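Local atomic coordinates of PBP5 (PDB entry 3A3J), a protein that removes the C-terminal D-alanyl residue from sugar-peptide cell wall precursors, acting as a D-alanyl-D-alanine carboxypeptidase of the penicillin-binding protein family. Residues A[2-7]-A[244-248]; A[7-11]-A[229-233]; A[32-37]-A[208-214]; A[128-132]-A[156-160]. The contacts are given in a common frame with arbitrary orientation. Residue numbers count along the deposited sequence, not the author numbering.

Contact 1: A[2-7]-A[244-248]; sequences VTPPQI and KLLQW
The N-terminal segment 2-7 runs extended, without regular secondary structure, across one side of helix 235-252, and its CA atoms come nearest the helix at Pro5 and Leu245, 7.1 Å apart. Val2 begins the contact with CG2 4.2 Å from Trp248 CZ2. Thr3 turns its side chain away and offers its backbone: Thr3 O accepts a hydrogen bond from Trp248 NE1 at 2.6 Å, satisfying the indole's one polar group. Pro4 CA lies 3.5 Å from Trp248 CZ2. Pro5 points toward the helix and sets the CD-CG side of its puckered ring over one face of the indole, CD 3.6 Å from the centroid of the five-membered ring of Trp248 and 9° off its normal, a CH-pi contact favoured by proline's polarised C-H groups. Ile7 (chi1 m, chi2 m) reaches inward, CD1 3.8 Å from Leu245 CG and 4.1 Å from Lys244 CB; Lys244 NZ forms a salt bridge with Glu241. This proline-on-tryptophan CH-pi contact, with the indole N-H bonded to a backbone carbonyl, pins an irregular N-terminal arm to the C-terminal helix of the penicillin-binding, beta-lactamase-like fold.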
# COMPACT_ATOMS: atom_id res chain seq x y z
N VAL A 2 1.83 19.76 14.19
CA VAL A 2 2.65 20.94 13.91
C VAL A 2 2.37 21.39 12.49
O VAL A 2 1.41 20.92 11.87
CB VAL A 2 4.15 20.64 14.03
CG1 VAL A 2 4.54 20.39 15.49
CG2 VAL A 2 4.51 19.47 13.12
N THR A 3 3.20 22.29 11.96
CA THR A 3 2.98 22.82 10.62
C THR A 3 3.26 21.78 9.53
O THR A 3 4.36 21.25 9.43
CB THR A 3 3.86 24.06 10.32
OG1 THR A 3 3.79 24.97 11.43
CG2 THR A 3 3.41 24.78 9.01
N PRO A 4 2.23 21.47 8.74
CA PRO A 4 2.39 20.67 7.51
C PRO A 4 3.21 21.43 6.45
O PRO A 4 3.12 22.66 6.38
CB PRO A 4 0.93 20.50 7.03
CG PRO A 4 0.14 21.61 7.73
CD PRO A 4 0.83 21.77 9.05
N PRO A 5 3.99 20.72 5.61
CA PRO A 5 4.73 21.51 4.64
C PRO A 5 3.79 22.02 3.58
O PRO A 5 2.64 21.60 3.48
CB PRO A 5 5.75 20.52 4.03
CG PRO A 5 5.42 19.17 4.62
CD PRO A 5 4.05 19.29 5.29
N GLN A 6 4.28 22.98 2.82
CA GLN A 6 3.55 23.50 1.70
C GLN A 6 3.95 22.70 0.46
O GLN A 6 5.12 22.66 0.10
CB GLN A 6 3.87 24.98 1.55
CG GLN A 6 3.52 25.50 0.20
CD GLN A 6 2.05 25.78 0.08
OE1 GLN A 6 1.43 25.52 -0.97
NE2 GLN A 6 1.46 26.33 1.15
N ILE A 7 2.97 22.08 -0.21
CA ILE A 7 3.20 21.02 -1.20
C ILE A 7 2.58 21.49 -2.48
O ILE A 7 1.43 21.93 -2.47
CB ILE A 7 2.51 19.77 -0.74
CG1 ILE A 7 3.15 19.34 0.58
CG2 ILE A 7 2.62 18.62 -1.78
CD1 ILE A 7 4.62 18.90 0.41
N LYS A 244 9.82 16.09 0.21
CA LYS A 244 9.36 17.02 1.23
C LYS A 244 8.38 16.36 2.25
O LYS A 244 8.46 16.59 3.49
CB LYS A 244 8.68 18.23 0.59
CG LYS A 244 9.65 19.40 0.23
CD LYS A 244 8.93 20.65 -0.28
CE LYS A 244 9.75 21.37 -1.40
NZ LYS A 244 8.87 22.35 -2.03
N LEU A 245 7.39 15.63 1.73
CA LEU A 245 6.45 14.91 2.60
C LEU A 245 7.18 13.89 3.45
O LEU A 245 6.98 13.84 4.68
CB LEU A 245 5.38 14.20 1.78
CG LEU A 245 4.35 15.22 1.32
CD1 LEU A 245 3.49 14.53 0.22
CD2 LEU A 245 3.44 15.64 2.51
N LEU A 246 8.04 13.10 2.83
CA LEU A 246 8.65 12.03 3.57
C LEU A 246 9.53 12.60 4.74
O LEU A 246 9.40 12.16 5.89
CB LEU A 246 9.43 11.15 2.63
CG LEU A 246 8.57 10.44 1.56
CD1 LEU A 246 9.49 9.72 0.56
CD2 LEU A 246 7.58 9.44 2.22
N GLN A 247 10.41 13.56 4.43
CA GLN A 247 11.32 14.17 5.42
C GLN A 247 10.59 14.89 6.53
O GLN A 247 10.97 14.79 7.66
CB GLN A 247 12.32 15.12 4.74
CG GLN A 247 13.40 14.41 3.93
CD GLN A 247 14.26 15.44 3.18
OE1 GLN A 247 13.80 16.57 2.89
NE2 GLN A 247 15.51 15.08 2.91
N TRP A 248 9.52 15.61 6.21
CA TRP A 248 8.68 16.16 7.24
C TRP A 248 8.13 15.06 8.10
O TRP A 248 7.97 15.22 9.35
CB TRP A 248 7.50 16.84 6.60
CG TRP A 248 6.56 17.52 7.54
CD1 TRP A 248 6.76 18.73 8.17
CD2 TRP A 248 5.24 17.08 7.94
NE1 TRP A 248 5.65 19.07 8.89
CE2 TRP A 248 4.71 18.08 8.79
CE3 TRP A 248 4.46 15.94 7.67
CZ2 TRP A 248 3.44 17.96 9.38
CZ3 TRP A 248 3.22 15.84 8.23
CH2 TRP A 248 2.70 16.85 9.07

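Contact 2: A[7-11]-A[229-233]; sequences ITAQT and VMGVP
Ala9 lays its methyl over the valines of the opposite segment, CB 4.2 Å from Val229 CB and 3.8 Å from Val232 CG2; a small side chain suits this close approach, for the CA atoms of Ala9 and Val232 are only 4.5 Å apart. Before it, Thr8 (chi1 m) sets CG2 3.5 Å from Pro233 CD. The segments run obliquely, end-to-end directions 129° apart, with Gln10 opposite Gly231 (CA-CA 4.8 Å) and Thr11 opposite Met230 (5.1 Å). Only Thr11 and Met230 form a regular antiparallel pair, of the hydrogen-bonded kind: Met230 N gives to Thr11 O at 2.8 Å, and Thr11 N to Met230 O at 3.2 Å. Gln10, at helical phi/psi (-70/-33), also faces Met230, making a classic beta bulge; its N bonds weakly to Met230 O at 2.9 Å and to Gly231 O at 3.3 Å. The chain turns a corner at Gly231 (phi/psi 61/44), where positive phi favours glycine and a CB would clash with Gln10 CG. Thr11 CG2 and Met230 SD, on the same face, are 3.8 Å apart. The pairing joins the start of strand 11-16 to the end of strand 224-232 in the five-stranded antiparallel sheet, with strand 210-218 on the other edge of 224-232. Val229 packs on Ser242 and Leu245 of helix 235-252, whereas Thr11 and Met230 meet Ala151 of helix 151-164.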
# COMPACT_ATOMS: atom_id res chain seq x y z
N ILE A 7 2.97 22.08 -0.21
CA ILE A 7 3.20 21.02 -1.20
C ILE A 7 2.58 21.49 -2.48
O ILE A 7 1.43 21.93 -2.47
CB ILE A 7 2.51 19.77 -0.74
CG1 ILE A 7 3.15 19.34 0.58
CG2 ILE A 7 2.62 18.62 -1.78
CD1 ILE A 7 4.62 18.90 0.41
N THR A 8 3.33 21.43 -3.56
CA THR A 8 2.81 21.80 -4.87
C THR A 8 2.18 20.57 -5.51
O THR A 8 2.90 19.77 -6.14
CB THR A 8 3.99 22.26 -5.73
OG1 THR A 8 4.26 23.61 -5.43
CG2 THR A 8 3.71 22.17 -7.18
N ALA A 9 0.88 20.37 -5.34
CA ALA A 9 0.25 19.18 -5.94
C ALA A 9 -1.23 19.32 -5.77
O ALA A 9 -1.68 19.89 -4.80
CB ALA A 9 0.72 17.94 -5.26
N GLN A 10 -2.00 18.77 -6.69
CA GLN A 10 -3.43 18.94 -6.62
C GLN A 10 -3.96 18.16 -5.45
O GLN A 10 -4.88 18.60 -4.78
CB GLN A 10 -4.08 18.48 -7.92
CG GLN A 10 -3.75 19.31 -9.15
CD GLN A 10 -4.76 19.03 -10.30
OE1 GLN A 10 -5.58 18.11 -10.22
NE2 GLN A 10 -4.69 19.81 -11.36
N THR A 11 -3.32 17.03 -5.14
CA THR A 11 -3.85 16.08 -4.19
C THR A 11 -2.62 15.39 -3.65
O THR A 11 -1.66 15.27 -4.40
CB THR A 11 -4.64 14.99 -4.99
OG1 THR A 11 -5.97 15.44 -5.27
CG2 THR A 11 -4.64 13.72 -4.36
N VAL A 229 1.50 11.87 -4.35
CA VAL A 229 1.16 13.18 -4.86
C VAL A 229 0.54 13.05 -6.27
O VAL A 229 0.98 12.23 -7.09
CB VAL A 229 2.46 14.12 -4.91
CG1 VAL A 229 3.10 14.18 -3.52
CG2 VAL A 229 3.52 13.56 -5.92
N MET A 230 -0.47 13.86 -6.55
CA MET A 230 -1.12 13.77 -7.79
C MET A 230 -1.26 15.16 -8.33
O MET A 230 -1.35 16.11 -7.55
CB MET A 230 -2.53 13.12 -7.60
CG MET A 230 -2.40 11.68 -7.35
SD MET A 230 -3.89 10.85 -6.71
CE MET A 230 -3.65 9.29 -7.56
N GLY A 231 -1.29 15.28 -9.66
CA GLY A 231 -1.46 16.57 -10.32
C GLY A 231 -0.33 17.53 -9.98
O GLY A 231 -0.60 18.67 -9.70
N VAL A 232 0.93 17.06 -9.98
CA VAL A 232 2.10 17.93 -9.84
C VAL A 232 2.50 18.49 -11.23
O VAL A 232 2.54 17.73 -12.22
CB VAL A 232 3.29 17.16 -9.22
CG1 VAL A 232 4.44 18.15 -8.88
CG2 VAL A 232 2.87 16.45 -7.96
N PRO A 233 2.81 19.82 -11.33
CA PRO A 233 3.09 20.39 -12.67
C PRO A 233 4.32 19.81 -13.40
O PRO A 233 4.31 19.77 -14.62
CB PRO A 233 3.23 21.91 -12.42
CG PRO A 233 2.34 22.14 -11.21
CD PRO A 233 2.64 20.90 -10.31

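Contact 3: A[32-37]-A[208-214]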
# COMPACT_ATOMS: atom_id res chain seq x y z
N GLN A 32 -8.98 11.14 -9.26
CA GLN A 32 -7.91 11.53 -10.13
C GLN A 32 -7.70 10.41 -11.15
O GLN A 32 -7.89 9.22 -10.84
CB GLN A 32 -6.62 11.67 -9.31
CG GLN A 32 -6.52 12.96 -8.54
CD GLN A 32 -6.02 14.05 -9.43
OE1 GLN A 32 -5.26 13.81 -10.34
NE2 GLN A 32 -6.46 15.24 -9.18
N TYR A 33 -7.27 10.79 -12.35
CA TYR A 33 -6.85 9.81 -13.36
C TYR A 33 -5.59 9.13 -12.88
O TYR A 33 -4.60 9.80 -12.64
CB TYR A 33 -6.58 10.50 -14.71
CG TYR A 33 -7.83 10.95 -15.38
CD1 TYR A 33 -8.32 10.29 -16.53
CD2 TYR A 33 -8.58 12.01 -14.85
CE1 TYR A 33 -9.52 10.70 -17.13
CE2 TYR A 33 -9.73 12.43 -15.45
CZ TYR A 33 -10.19 11.79 -16.59
OH TYR A 33 -11.35 12.23 -17.17
N PRO A 34 -5.60 7.79 -12.72
CA PRO A 34 -4.41 7.19 -12.09
C PRO A 34 -3.20 7.04 -13.03
O PRO A 34 -2.05 6.96 -12.53
CB PRO A 34 -4.89 5.81 -11.65
CG PRO A 34 -6.00 5.49 -12.65
CD PRO A 34 -6.67 6.80 -12.95
N ALA A 35 -3.46 6.95 -14.34
CA ALA A 35 -2.37 6.94 -15.33
C ALA A 35 -1.56 5.72 -14.93
O ALA A 35 -2.17 4.73 -14.53
CB ALA A 35 -1.58 8.18 -15.26
N SER A 36 -0.22 5.71 -15.07
CA SER A 36 0.49 4.48 -14.71
C SER A 36 0.43 3.98 -13.24
O SER A 36 0.96 2.90 -12.93
CB SER A 36 1.95 4.57 -15.12
OG SER A 36 2.07 4.13 -16.50
N LEU A 37 -0.21 4.70 -12.31
CA LEU A 37 -0.27 4.10 -10.91
C LEU A 37 -1.24 2.90 -11.01
O LEU A 37 -1.20 1.92 -10.19
CB LEU A 37 -0.81 5.10 -9.92
CG LEU A 37 -0.07 6.44 -9.82
CD1 LEU A 37 -0.78 7.39 -8.82
CD2 LEU A 37 1.33 6.17 -9.45
N GLN A 208 -4.72 15.15 -17.87
CA GLN A 208 -5.88 15.76 -17.10
C GLN A 208 -5.40 16.55 -15.89
O GLN A 208 -6.15 17.37 -15.36
CB GLN A 208 -6.88 14.75 -16.57
CG GLN A 208 -7.52 13.89 -17.62
CD GLN A 208 -8.37 14.70 -18.51
OE1 GLN A 208 -8.94 15.70 -18.09
NE2 GLN A 208 -8.47 14.30 -19.76
N ALA A 209 -4.18 16.30 -15.40
CA ALA A 209 -3.86 16.92 -14.09
C ALA A 209 -2.40 17.28 -13.86
O ALA A 209 -2.13 18.11 -12.99
CB ALA A 209 -4.35 16.04 -12.95
N GLY A 210 -1.49 16.59 -14.54
CA GLY A 210 -0.07 16.61 -14.23
C GLY A 210 0.56 15.24 -13.99
O GLY A 210 0.09 14.20 -14.57
N TYR A 211 1.59 15.26 -13.12
CA TYR A 211 2.46 14.14 -12.80
C TYR A 211 2.17 13.55 -11.40
O TYR A 211 1.80 14.27 -10.47
CB TYR A 211 3.92 14.58 -12.82
CG TYR A 211 4.40 14.93 -14.25
CD1 TYR A 211 4.93 13.95 -15.07
CD2 TYR A 211 4.25 16.21 -14.75
CE1 TYR A 211 5.31 14.25 -16.41
CE2 TYR A 211 4.65 16.54 -16.11
CZ TYR A 211 5.15 15.57 -16.90
OH TYR A 211 5.52 15.90 -18.20
N ASN A 212 2.37 12.25 -11.23
CA ASN A 212 2.03 11.69 -9.96
C ASN A 212 3.06 10.67 -9.54
O ASN A 212 3.89 10.21 -10.36
CB ASN A 212 0.53 11.16 -9.99
CG ASN A 212 0.34 9.98 -10.94
OD1 ASN A 212 1.26 9.18 -11.21
ND2 ASN A 212 -0.87 9.81 -11.38
N LEU A 213 3.12 10.36 -8.27
CA LEU A 213 4.13 9.41 -7.84
C LEU A 213 3.69 8.82 -6.54
O LEU A 213 3.14 9.51 -5.74
CB LEU A 213 5.47 10.16 -7.60
CG LEU A 213 6.62 9.47 -6.85
CD1 LEU A 213 7.06 8.24 -7.54
CD2 LEU A 213 7.87 10.38 -6.49
N VAL A 214 3.93 7.54 -6.33
CA VAL A 214 3.70 6.90 -5.08
C VAL A 214 5.06 6.49 -4.55
O VAL A 214 5.77 5.77 -5.21
CB VAL A 214 2.78 5.66 -5.29
CG1 VAL A 214 2.62 4.89 -3.96
CG2 VAL A 214 1.43 6.16 -5.68
O HOH W 1 -3.34 11.96 -11.11
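Here the SxxK turn of the penicillin-binding, beta-lactamase-like fold packs against strand 210-218 of the central antiparallel sheet. Gln208, in the loop before that strand, lays its aliphatic part over Tyr33: CG sits 3.4 Å from the ring centroid of Tyr33, 9° off the normal, a CH-pi contact needing only a flexible methylene chain, so the amide can stay at the exposed surface. Ala209, whose methyl fits the narrow gap, brings CB to 3.6 Å from Gln32 OE1. Ala209 and Gly210 both face Thr206 in a classic beta bulge, and Gly210 adopts phi/psi 125/-149, angles that call for glycine. Asn212 (chi1 p) is the buried polar link: ND2 donates to Pro34 O at 3.3 Å, while its OD1 lies 3.3 Å from Leu37 CG. Val214 closes the contact with CG2 3.8 Å from Leu37 CD2, apolar against apolar. Ser36, very probably the residue that forms the acyl-ester intermediate, stands on this turn with OG hydrogen-bonded to Lys39 NZ. Leu37 touches Lys202, a probable substrate-binding residue, so the contact borders the active site. A water between the segments accepts from Asn212 ND2 at 3.3 Å and donates to Gln32 OE1 at 2.8 Å and Tyr33 O at 2.9 Å.

Contact 4: A[128-132]-A[156-160]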
# COMPACT_ATOMS: atom_id res chain seq x y z
N GLN A 128 -12.18 -5.61 -2.13
CA GLN A 128 -11.64 -6.32 -1.04
C GLN A 128 -10.71 -5.41 -0.19
O GLN A 128 -10.61 -5.63 1.00
CB GLN A 128 -10.91 -7.49 -1.62
CG GLN A 128 -10.24 -8.38 -0.65
CD GLN A 128 -9.52 -9.41 -1.43
OE1 GLN A 128 -10.11 -10.00 -2.34
NE2 GLN A 128 -8.24 -9.63 -1.14
N PHE A 129 -10.03 -4.41 -0.79
CA PHE A 129 -9.20 -3.46 -0.00
C PHE A 129 -10.06 -2.43 0.70
O PHE A 129 -9.55 -1.66 1.51
CB PHE A 129 -8.19 -2.66 -0.90
CG PHE A 129 -7.11 -3.49 -1.51
CD1 PHE A 129 -6.93 -4.78 -1.13
CD2 PHE A 129 -6.23 -2.95 -2.45
CE1 PHE A 129 -5.91 -5.55 -1.68
CE2 PHE A 129 -5.20 -3.68 -3.02
CZ PHE A 129 -5.02 -4.99 -2.66
N GLY A 130 -11.36 -2.35 0.37
CA GLY A 130 -12.21 -1.33 1.01
C GLY A 130 -12.16 0.09 0.48
O GLY A 130 -12.40 1.06 1.23
N LEU A 131 -11.97 0.25 -0.83
CA LEU A 131 -11.76 1.55 -1.45
C LEU A 131 -13.01 2.07 -2.05
O LEU A 131 -13.75 1.31 -2.65
CB LEU A 131 -10.74 1.45 -2.63
CG LEU A 131 -9.53 0.54 -2.45
CD1 LEU A 131 -8.67 0.58 -3.77
CD2 LEU A 131 -8.72 1.03 -1.25
N LYS A 132 -13.18 3.38 -2.04
CA LYS A 132 -14.46 3.96 -2.28
C LYS A 132 -14.34 4.89 -3.46
O LYS A 132 -15.32 5.37 -4.03
CB LYS A 132 -14.81 4.71 -0.99
CG LYS A 132 -16.03 5.58 -1.11
CD LYS A 132 -16.09 6.58 -0.02
CE LYS A 132 -17.05 7.68 -0.49
NZ LYS A 132 -17.59 8.33 0.70
N ILE A 156 -3.38 3.12 -0.00
CA ILE A 156 -3.86 1.81 0.52
C ILE A 156 -3.38 0.68 -0.37
O ILE A 156 -2.83 -0.35 0.11
CB ILE A 156 -5.43 1.82 0.74
CG1 ILE A 156 -5.80 2.78 1.87
CG2 ILE A 156 -5.92 0.38 1.05
CD1 ILE A 156 -7.23 3.24 1.87
N ILE A 157 -3.43 0.91 -1.68
CA ILE A 157 -2.97 -0.15 -2.65
C ILE A 157 -1.50 -0.39 -2.48
O ILE A 157 -1.03 -1.54 -2.43
CB ILE A 157 -3.27 0.22 -4.20
CG1 ILE A 157 -4.78 0.30 -4.42
CG2 ILE A 157 -2.57 -0.77 -5.11
CD1 ILE A 157 -5.30 1.06 -5.65
N GLY A 158 -0.74 0.69 -2.32
CA GLY A 158 0.76 0.44 -2.23
C GLY A 158 1.02 -0.27 -0.89
O GLY A 158 1.88 -1.14 -0.79
N ALA A 159 0.27 0.05 0.16
CA ALA A 159 0.58 -0.72 1.45
C ALA A 159 0.35 -2.21 1.33
O ALA A 159 1.07 -3.07 1.91
CB ALA A 159 -0.26 -0.15 2.62
N HIS A 160 -0.68 -2.56 0.54
CA HIS A 160 -1.02 -4.00 0.32
C HIS A 160 0.03 -4.68 -0.48
O HIS A 160 0.36 -5.83 -0.22
CB HIS A 160 -2.35 -4.13 -0.42
CG HIS A 160 -3.54 -4.19 0.50
ND1 HIS A 160 -3.78 -5.27 1.32
CD2 HIS A 160 -4.52 -3.29 0.76
CE1 HIS A 160 -4.89 -5.06 2.01
NE2 HIS A 160 -5.35 -3.85 1.72
O HOH W 2 -7.44 -2.26 2.73
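A Schellman motif ends helix 115-128, and the residues around it form the bumps that fit against helix 151-164. Gly130 is the first residue to leave helical angles; its phi/psi of 80/34 would jam a CB against the preceding carbonyl, so glycine suits the turn. Phe129 before the glycine and Leu131 after it both direct CA-to-CB toward helix 151-164. Phe129 is the larger bump. Its flat ring lies along His160, one turn beyond Ile156, in an offset stack with centroids 3.7 Å apart and planes at 7°; Phe129 CD1 comes within 3.4 Å of His160 NE2. The edge of the same ring meets Ile157, CD2 to CG1 4.1 Å, so the phenyl occupies a hollow walled by Ile157 and His160. Leu131 fills the neighbouring dip between the two isoleucines: CD2 is 3.7 Å from Ile156 CG2, and CD1 is 3.9 Å from Ile157 CD1. Leucine's two methyls can meet two isoleucines at once, while flat Phe129 and His160 can approach face to face. Tyr44 of helix 38-51 meets Phe129 edge-to-face, Met40 of that helix touches Ile157, and His160 ND1 is hydrogen-bonded to Asp164. No direct hydrogen bond joins the segments; instead a water donates to Phe129 O at 2.5 Å and hydrogen-bonds His160 NE2 at 2.8 Å.

Contacts 1 and 2 are continuous at Ile7: the N-terminal arm crosses helix 235-252 in contact 1, then enters the sheet in contact 2, as strand 11-16 begins to pair with strand 224-232 and Val229 packs on Leu245. Contact 3 shares that sheet, since strand 210-218 neighbours strand 224-232. It is the most buried of the four and holds the nucleophile turn, whereas the other three are partly buried. Contact 4 belongs to the helical part, its centre about 17 Å from that of contact 3. Chemistry follows place: proline on indole at the outer helix, backbone pairing within the sheet, a buried amide and water near the active site, and aromatic stacking between a helix end and helix 151-164.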